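Side-chain contacts in isochorismatase family protein family (Burkholderia thailandensis, PDB 3TXY), which is of unknown function but belongs to the isochorismatase-like family and is therefore probably a hydrolase: residues Pro12-Val17 with Asn47-Arg52; Gly67-Lys72 with Thr105-Gly110; Ile19-Gly24 with Pro93-Gln98. All coordinates share one frame; numbering follows the deposited sequence.

Contact 1 of 3, residues Pro12-Val17 with Asn47-Arg52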
loop_
_atom_site.group_PDB
_atom_site.type_symbol
_atom_site.label_atom_id
_atom_site.label_comp_id
_atom_site.label_asym_id
_atom_site.label_seq_id
_atom_site.Cartn_x
_atom_site.Cartn_y
_atom_site.Cartn_z
ATOM N N PRO A 12 10.571 -23.207 -2.419
ATOM C CA PRO A 12 11.993 -23.088 -2.781
ATOM C C PRO A 12 12.326 -21.878 -3.653
ATOM O O PRO A 12 13.462 -21.406 -3.668
ATOM C CB PRO A 12 12.277 -24.365 -3.581
ATOM C CG PRO A 12 11.160 -25.288 -3.292
ATOM C CD PRO A 12 9.970 -24.458 -2.908
ATOM N N THR A 13 11.325 -21.447 -4.409
ATOM C CA THR A 13 11.401 -20.339 -5.351
ATOM C C THR A 13 11.211 -19.019 -4.602
ATOM O O THR A 13 10.176 -18.346 -4.732
ATOM C CB THR A 13 10.324 -20.548 -6.435
ATOM O OG1 THR A 13 9.058 -20.915 -5.831
ATOM C CG2 THR A 13 10.762 -21.656 -7.365
ATOM N N VAL A 14 12.211 -18.682 -3.794
ATOM C CA VAL A 14 12.148 -17.544 -2.891
ATOM C C VAL A 14 13.311 -16.571 -3.121
ATOM O O VAL A 14 14.428 -16.986 -3.365
ATOM C CB VAL A 14 12.122 -17.996 -1.402
ATOM C CG1 VAL A 14 13.428 -18.677 -1.009
ATOM C CG2 VAL A 14 11.812 -16.817 -0.479
ATOM N N ALA A 15 13.002 -15.281 -3.036
ATOM C CA ALA A 15 13.963 -14.191 -3.110
ATOM C C ALA A 15 13.962 -13.335 -1.843
ATOM O O ALA A 15 12.933 -13.190 -1.163
ATOM C CB ALA A 15 13.663 -13.316 -4.327
ATOM N N LEU A 16 15.138 -12.785 -1.535
ATOM C CA LEU A 16 15.324 -11.790 -0.473
ATOM C C LEU A 16 15.234 -10.409 -1.121
ATOM O O LEU A 16 15.923 -10.142 -2.096
ATOM C CB LEU A 16 16.697 -11.945 0.203
ATOM C CG LEU A 16 16.964 -11.090 1.455
ATOM C CD1 LEU A 16 16.088 -11.485 2.640
ATOM C CD2 LEU A 16 18.436 -11.192 1.861
ATOM N N VAL A 17 14.365 -9.548 -0.592
ATOM C CA VAL A 17 14.184 -8.191 -1.108
ATOM C C VAL A 17 14.372 -7.218 0.056
ATOM O O VAL A 17 13.633 -7.277 1.034
ATOM C CB VAL A 17 12.784 -8.001 -1.722
ATOM C CG1 VAL A 17 12.589 -6.555 -2.207
ATOM C CG2 VAL A 17 12.592 -8.993 -2.865
ATOM N N ASN A 47 23.561 -13.888 2.889
ATOM C CA ASN A 47 24.539 -14.996 2.826
ATOM C C ASN A 47 23.837 -16.358 2.709
ATOM O O ASN A 47 24.226 -17.197 1.902
ATOM C CB ASN A 47 25.460 -14.979 4.039
ATOM C CG ASN A 47 26.401 -13.790 4.041
ATOM O OD1 ASN A 47 26.590 -13.120 3.019
ATOM N ND2 ASN A 47 26.974 -13.500 5.199
ATOM N N ALA A 48 22.772 -16.534 3.488
ATOM C CA ALA A 48 21.978 -17.768 3.459
ATOM C C ALA A 48 21.282 -17.983 2.106
ATOM O O ALA A 48 21.233 -19.117 1.600
ATOM C CB ALA A 48 20.972 -17.754 4.594
ATOM N N PHE A 49 20.763 -16.901 1.520
ATOM C CA PHE A 49 20.188 -16.945 0.176
ATOM C C PHE A 49 21.219 -17.266 -0.911
ATOM O O PHE A 49 21.015 -18.196 -1.702
ATOM C CB PHE A 49 19.439 -15.640 -0.132
ATOM C CG PHE A 49 18.022 -15.639 0.382
ATOM C CD1 PHE A 49 17.760 -15.522 1.746
ATOM C CD2 PHE A 49 16.942 -15.802 -0.487
ATOM C CE1 PHE A 49 16.446 -15.534 2.229
ATOM C CE2 PHE A 49 15.643 -15.845 -0.010
ATOM C CZ PHE A 49 15.387 -15.694 1.339
ATOM N N ARG A 50 22.343 -16.555 -0.911
ATOM C CA ARG A 50 23.364 -16.756 -1.942
ATOM C C ARG A 50 23.929 -18.174 -1.910
ATOM O O ARG A 50 24.127 -18.794 -2.970
ATOM C CB ARG A 50 24.474 -15.710 -1.810
ATOM C CG ARG A 50 24.026 -14.293 -2.183
ATOM C CD ARG A 50 25.230 -13.401 -2.458
ATOM N NE ARG A 50 24.945 -11.977 -2.248
ATOM C CZ ARG A 50 25.018 -11.351 -1.071
ATOM N NH1 ARG A 50 25.336 -12.008 0.044
ATOM N NH2 ARG A 50 24.745 -10.057 -1.004
ATOM N N ALA A 51 24.148 -18.684 -0.696
ATOM C CA ALA A 51 24.537 -20.088 -0.460
ATOM C C ALA A 51 23.648 -21.099 -1.180
ATOM O O ALA A 51 24.103 -22.201 -1.515
ATOM C CB ALA A 51 24.543 -20.397 1.039
ATOM N N ARG A 52 22.389 -20.736 -1.398
ATOM C CA ARG A 52 21.400 -21.623 -2.023
ATOM C C ARG A 52 21.093 -21.239 -3.467
ATOM O O ARG A 52 20.153 -21.771 -4.070
ATOM C CB ARG A 52 20.121 -21.651 -1.182
ATOM C CG ARG A 52 20.292 -22.403 0.126
ATOM C CD ARG A 52 19.148 -22.142 1.093
ATOM N NE ARG A 52 19.327 -22.828 2.375
ATOM C CZ ARG A 52 20.148 -22.444 3.356
ATOM N NH1 ARG A 52 20.927 -21.370 3.238
ATOM N NH2 ARG A 52 20.203 -23.160 4.472
#
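Phe-49, near the end of helix 35-51, lays its ring against the strand residues Val-14, Ala-15 and Leu-16 in a fully buried apolar contact between a helix and the parallel sheet it covers. The short helix and strand segments run roughly antiparallel, at 147° with axes 9.0 Å apart, as suits the connecting helix of a beta-alpha-beta crossover. Leu-16 CB stands almost straight over the middle of the ring, 3.8 Å from the centroid of Phe-49, which makes a clear CH-pi contact. Leu-16 holds CG anti to its N (chi1 -172°), and its CD1 comes 4.1 Å from Phe-49 CE1. Val-14 approaches at about a right angle, its CG1 3.7 Å from Phe-49 CE2. The ring also meets the strand backbone itself, with Leu-16 N 3.5 Å from Phe-49 CE2. Just beyond, Arg-52 NH1 donates to Ala-48 O at 2.8 Å, folding the arginine back over the last turn of the helix. Around the ring, Val-56 of the neighbouring strand 56-61 touches both Leu-16 and Phe-49, Val-130 of strand 128-134 flanks Val-14 and Leu-16, and Leu-193 of helix 186-194 packs on Val-14 and Phe-49.

Contact 2 of 3, residues Gly67-Lys72 with Thr105-Gly110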
loop_
_atom_site.group_PDB
_atom_site.type_symbol
_atom_site.label_atom_id
_atom_site.label_comp_id
_atom_site.label_asym_id
_atom_site.label_seq_id
_atom_site.Cartn_x
_atom_site.Cartn_y
_atom_site.Cartn_z
ATOM N N GLY A 67 16.266 15.586 -9.401
ATOM C CA GLY A 67 15.130 15.672 -8.485
ATOM C C GLY A 67 13.731 15.791 -9.088
ATOM O O GLY A 67 12.753 15.779 -8.345
ATOM N N ALA A 68 13.607 15.873 -10.413
ATOM C CA ALA A 68 12.293 16.114 -11.039
ATOM C C ALA A 68 11.370 14.916 -10.880
ATOM O O ALA A 68 10.131 15.040 -10.942
ATOM C CB ALA A 68 12.449 16.462 -12.513
ATOM N N VAL A 69 11.960 13.742 -10.655
ATOM C CA VAL A 69 11.170 12.531 -10.518
ATOM C C VAL A 69 10.604 12.296 -9.112
ATOM O O VAL A 69 9.798 11.385 -8.935
ATOM C CB VAL A 69 11.950 11.292 -11.022
ATOM C CG1 VAL A 69 12.903 10.738 -9.950
ATOM C CG2 VAL A 69 10.959 10.242 -11.505
ATOM N N ALA A 70 11.007 13.100 -8.126
ATOM C CA ALA A 70 10.415 13.070 -6.786
ATOM C C ALA A 70 8.966 13.491 -6.873
ATOM O O ALA A 70 8.651 14.465 -7.572
ATOM C CB ALA A 70 11.142 14.032 -5.850
ATOM N N LEU A 71 8.083 12.810 -6.147
ATOM C CA LEU A 71 6.658 13.197 -6.159
ATOM C C LEU A 71 6.499 14.573 -5.547
ATOM O O LEU A 71 7.169 14.908 -4.535
ATOM C CB LEU A 71 5.783 12.183 -5.405
ATOM C CG LEU A 71 5.580 10.865 -6.162
ATOM C CD1 LEU A 71 5.223 9.725 -5.205
ATOM C CD2 LEU A 71 4.513 11.022 -7.230
ATOM N N LYS A 72 5.682 15.400 -6.207
ATOM C CA LYS A 72 5.389 16.760 -5.756
ATOM C C LYS A 72 3.875 16.947 -5.521
ATOM O O LYS A 72 3.389 18.074 -5.356
ATOM C CB LYS A 72 5.946 17.784 -6.777
ATOM N N THR A 105 16.212 0.277 -8.496
ATOM C CA THR A 105 16.192 1.696 -8.134
ATOM C C THR A 105 14.775 2.226 -8.220
ATOM O O THR A 105 14.128 2.107 -9.256
ATOM C CB THR A 105 17.095 2.525 -9.055
ATOM O OG1 THR A 105 18.410 1.979 -9.026
ATOM C CG2 THR A 105 17.147 3.997 -8.608
ATOM N N LYS A 106 14.282 2.785 -7.122
ATOM C CA LYS A 106 12.910 3.316 -7.094
ATOM C C LYS A 106 12.908 4.817 -6.827
ATOM O O LYS A 106 13.916 5.387 -6.376
ATOM C CB LYS A 106 12.055 2.564 -6.050
ATOM C CG LYS A 106 12.456 2.769 -4.595
ATOM C CD LYS A 106 11.595 1.950 -3.639
ATOM C CE LYS A 106 12.091 2.044 -2.197
ATOM N NZ LYS A 106 11.615 3.282 -1.493
ATOM N N HIS A 107 11.761 5.443 -7.088
ATOM C CA HIS A 107 11.584 6.901 -6.955
ATOM C C HIS A 107 10.411 7.290 -6.079
ATOM O O HIS A 107 9.878 8.396 -6.221
ATOM C CB HIS A 107 11.379 7.562 -8.327
ATOM C CG HIS A 107 12.395 7.170 -9.376
ATOM N ND1 HIS A 107 13.723 7.385 -9.227
ATOM C CD2 HIS A 107 12.222 6.639 -10.661
ATOM C CE1 HIS A 107 14.368 6.961 -10.337
ATOM N NE2 HIS A 107 13.441 6.526 -11.220
ATOM N N GLN A 108 9.978 6.379 -5.210
ATOM C CA GLN A 108 8.867 6.602 -4.261
ATOM C C GLN A 108 8.905 5.501 -3.203
ATOM O O GLN A 108 9.890 4.765 -3.141
ATOM C CB GLN A 108 7.519 6.648 -4.969
ATOM C CG GLN A 108 7.075 5.301 -5.512
ATOM C CD GLN A 108 7.875 4.853 -6.726
ATOM O OE1 GLN A 108 8.042 5.616 -7.676
ATOM N NE2 GLN A 108 8.343 3.593 -6.711
ATOM N N TRP A 109 7.841 5.372 -2.391
ATOM C CA TRP A 109 7.835 4.446 -1.255
ATOM C C TRP A 109 8.049 3.027 -1.662
ATOM O O TRP A 109 9.075 2.422 -1.316
ATOM C CB TRP A 109 6.539 4.532 -0.464
ATOM C CG TRP A 109 6.286 5.842 0.236
ATOM C CD1 TRP A 109 7.038 7.009 0.193
ATOM C CD2 TRP A 109 5.108 6.177 1.037
ATOM N NE1 TRP A 109 6.442 7.999 0.941
ATOM C CE2 TRP A 109 5.276 7.566 1.462
ATOM C CE3 TRP A 109 3.989 5.483 1.442
ATOM C CZ2 TRP A 109 4.346 8.201 2.264
ATOM C CZ3 TRP A 109 3.056 6.130 2.241
ATOM C CH2 TRP A 109 3.235 7.455 2.650
ATOM N N GLY A 110 7.094 2.487 -2.412
ATOM C CA GLY A 110 7.101 1.087 -2.767
ATOM C C GLY A 110 8.059 0.760 -3.883
ATOM O O GLY A 110 8.391 1.618 -4.713
HETATM O O HOH W 1 8.981 10.463 -4.621
#
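His-107 and Val-69 bury more surface here than any other pair, and Leu-71 comes next. Val-69 sits in the type I turn Gly-67 to Ala-70, within the long loop after strand 56-61, whereas His-107 directly follows the end of strand 102-106, an edge strand of the sheet within this chain. The valine reaches over one face of the imidazole: CG1 lies 3.8 Å from the ring centroid of His-107, 26° off the normal, so it sits toward the rim on the ND1 side in a CH-pi contact. Val-69 CG2, on the same face, hangs just outside the CG-CD2 edge, 3.9 Å from His-107 CD2. The ring is also held at ND1, by a hydrogen bond to Ser-62 O.

Leu-71 points its CD1 at the CB of Gln-108, 3.8 Å away, and also packs on Asn-151 of the second subunit. Beside it a water takes the hydrogen of Leu-71 N at 2.9 Å and gives one to His-107 O at 2.8 Å, tying the two backbones together. Gln-108 bends at chi2 (-72°), which turns its amide back along its own loop so that NE2 donates to Gly-110 O at 2.8 Å, nearly in line with the carbonyl.

His-107 ND1 and Gln-108 NE2 are thus bonded to backbone carbonyls, NE2 also to Thr-113 O. The two segments themselves meet through Val-69 on the His-107 face, Leu-71 CD1 on Gln-108 CB and one bridging water, with no direct hydrogen bond across.

Contact 3 of 3, residues Ile19-Gly24 with Pro93-Gln98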
loop_
_atom_site.group_PDB
_atom_site.type_symbol
_atom_site.label_atom_id
_atom_site.label_comp_id
_atom_site.label_asym_id
_atom_site.label_seq_id
_atom_site.Cartn_x
_atom_site.Cartn_y
_atom_site.Cartn_z
ATOM N N ILE A 19 14.793 -3.295 1.454
ATOM C CA ILE A 19 14.343 -1.948 1.066
ATOM C C ILE A 19 15.155 -0.831 1.711
ATOM O O ILE A 19 15.198 -0.725 2.931
ATOM C CB ILE A 19 12.862 -1.721 1.446
ATOM C CG1 ILE A 19 11.934 -2.811 0.881
ATOM C CG2 ILE A 19 12.418 -0.349 0.967
ATOM C CD1 ILE A 19 12.025 -2.993 -0.626
ATOM N N ASP A 20 15.771 0.003 0.864
ATOM C CA ASP A 20 16.319 1.329 1.214
ATOM C C ASP A 20 17.441 1.275 2.264
ATOM O O ASP A 20 17.578 2.185 3.079
ATOM C CB ASP A 20 15.222 2.300 1.670
ATOM C CG ASP A 20 14.371 2.802 0.526
ATOM O OD1 ASP A 20 14.822 2.743 -0.638
ATOM O OD2 ASP A 20 13.244 3.253 0.787
ATOM N N LEU A 21 18.270 0.243 2.197
ATOM C CA LEU A 21 19.416 0.145 3.108
ATOM C C LEU A 21 20.592 0.933 2.521
ATOM O O LEU A 21 21.660 0.392 2.165
ATOM C CB LEU A 21 19.721 -1.307 3.437
ATOM C CG LEU A 21 18.558 -2.074 4.087
ATOM C CD1 LEU A 21 18.986 -3.519 4.377
ATOM C CD2 LEU A 21 18.081 -1.407 5.371
ATOM N N GLN A 22 20.342 2.238 2.443
ATOM C CA GLN A 22 21.225 3.216 1.846
ATOM C C GLN A 22 21.690 4.225 2.892
ATOM O O GLN A 22 21.015 4.451 3.910
ATOM C CB GLN A 22 20.522 3.914 0.677
ATOM C CG GLN A 22 19.339 4.794 1.057
ATOM C CD GLN A 22 18.470 5.112 -0.140
ATOM O OE1 GLN A 22 17.873 4.226 -0.711
ATOM N NE2 GLN A 22 18.429 6.365 -0.532
ATOM N N ASN A 23 22.846 4.838 2.642
ATOM C CA ASN A 23 23.484 5.700 3.628
ATOM C C ASN A 23 22.539 6.734 4.253
ATOM O O ASN A 23 22.554 6.959 5.467
ATOM C CB ASN A 23 24.665 6.436 2.994
ATOM C CG ASN A 23 25.780 5.500 2.563
ATOM O OD1 ASN A 23 26.091 4.526 3.256
ATOM N ND2 ASN A 23 26.413 5.812 1.427
ATOM N N GLY A 24 21.712 7.367 3.427
ATOM C CA GLY A 24 20.853 8.441 3.903
ATOM C C GLY A 24 19.670 8.004 4.762
ATOM O O GLY A 24 19.021 8.826 5.389
ATOM N N PRO A 93 27.884 0.369 3.184
ATOM C CA PRO A 93 28.987 -0.591 2.954
ATOM C C PRO A 93 28.826 -1.934 3.690
ATOM O O PRO A 93 29.166 -2.979 3.132
ATOM C CB PRO A 93 30.224 0.159 3.450
ATOM C CG PRO A 93 29.869 1.605 3.332
ATOM C CD PRO A 93 28.377 1.708 3.543
ATOM N N ALA A 94 28.286 -1.927 4.909
ATOM C CA ALA A 94 28.126 -3.172 5.663
ATOM C C ALA A 94 27.082 -4.107 5.066
ATOM O O ALA A 94 26.995 -5.260 5.463
ATOM C CB ALA A 94 27.812 -2.890 7.131
ATOM N N LEU A 95 26.296 -3.624 4.104
ATOM C CA LEU A 95 25.284 -4.472 3.457
ATOM C C LEU A 95 25.892 -5.536 2.551
ATOM O O LEU A 95 25.256 -6.539 2.280
ATOM C CB LEU A 95 24.308 -3.606 2.658
ATOM C CG LEU A 95 23.011 -4.262 2.192
ATOM C CD1 LEU A 95 22.164 -4.713 3.376
ATOM C CD2 LEU A 95 22.244 -3.254 1.335
ATOM N N GLY A 96 27.121 -5.313 2.090
ATOM C CA GLY A 96 27.837 -6.271 1.256
ATOM C C GLY A 96 27.231 -6.530 -0.107
ATOM O O GLY A 96 27.232 -7.674 -0.580
ATOM N N VAL A 97 26.684 -5.490 -0.731
ATOM C CA VAL A 97 26.068 -5.638 -2.053
ATOM C C VAL A 97 27.129 -6.109 -3.064
ATOM O O VAL A 97 28.179 -5.467 -3.209
ATOM C CB VAL A 97 25.391 -4.331 -2.536
ATOM C CG1 VAL A 97 24.851 -4.520 -3.950
ATOM C CG2 VAL A 97 24.255 -3.921 -1.590
ATOM N N GLN A 98 26.848 -7.234 -3.733
ATOM C CA GLN A 98 27.794 -7.860 -4.662
ATOM C C GLN A 98 27.445 -7.486 -6.111
ATOM O O GLN A 98 26.286 -7.251 -6.419
ATOM C CB GLN A 98 27.755 -9.381 -4.526
ATOM C CG GLN A 98 27.841 -9.930 -3.113
ATOM C CD GLN A 98 28.069 -11.432 -3.103
ATOM O OE1 GLN A 98 28.104 -12.060 -4.164
ATOM N NE2 GLN A 98 28.251 -12.015 -1.921
#
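Leu-21 holds CG anti to its carbonyl carbon (chi1 -59°) and Leu-95 holds CG anti to its amide nitrogen (chi1 -166°), and the branches so placed meet at about a right angle. Their leading methyls touch closely, Leu-21 CD1 lying 3.5 Å from Leu-95 CD1, and the second methyl of Leu-95, CD2, tucks in beside Leu-21 CB at 3.8 Å. That same CD2 is also 3.8 Å from Leu-21 O, so the leucine rests on backbone as well as side chain. Leu-21 is the centre of an inverse gamma turn where the chain leaves strand 14-19; Leu-95 closes the 3-10 segment 93-95.

A second, lighter touch is made by Asn-23 and Pro-93. Asn-23 brings OD1 to within 3.6 Å of Pro-93 CD, a van der Waals approach to the ring methylene, while its ND2 is hydrogen-bonded to Glu-87 O. Backbone hydrogen bonds between Leu-21 and Ala-92 and between Asn-23 and Ala-90 run close by. Val-38 and Thr-42 of helix 35-51 pack on Leu-21, and Phe-58 of strand 56-61 packs on Leu-95.

The chemistry is thus divided: two buried leucines supply the apolar grip between the loop after strand 14-19 and the 3-10 turn, and hydrogen bonds of Leu-21 and Asn-23 with the backbone of Glu-87, Ala-90 and Ala-92 join the same two parts of the chain.

How the contacts relate
Contact 1 and contact 2 lie on opposite sides of the chain's centre, their centres about 28 Å apart, and both reach the same parallel sheet. Contact 3 bridges them, its centre about 17 Å from that of contact 1 and about 18 Å from that of contact 2. Toward contact 1 it packs Gln-98 CD against Arg-50 NE at 3.3 Å, and Asp-101 serves both, forming a salt bridge with Arg-50 and accepting from Gln-98 N. Toward contact 2 the link is a salt bridge, Lys-106 NZ to Asp-20 OD2, 2.8 Å. This buried pair resembles the Asp-Lys pair found at the active site in relatives of the isochorismatase family; its role here is not established.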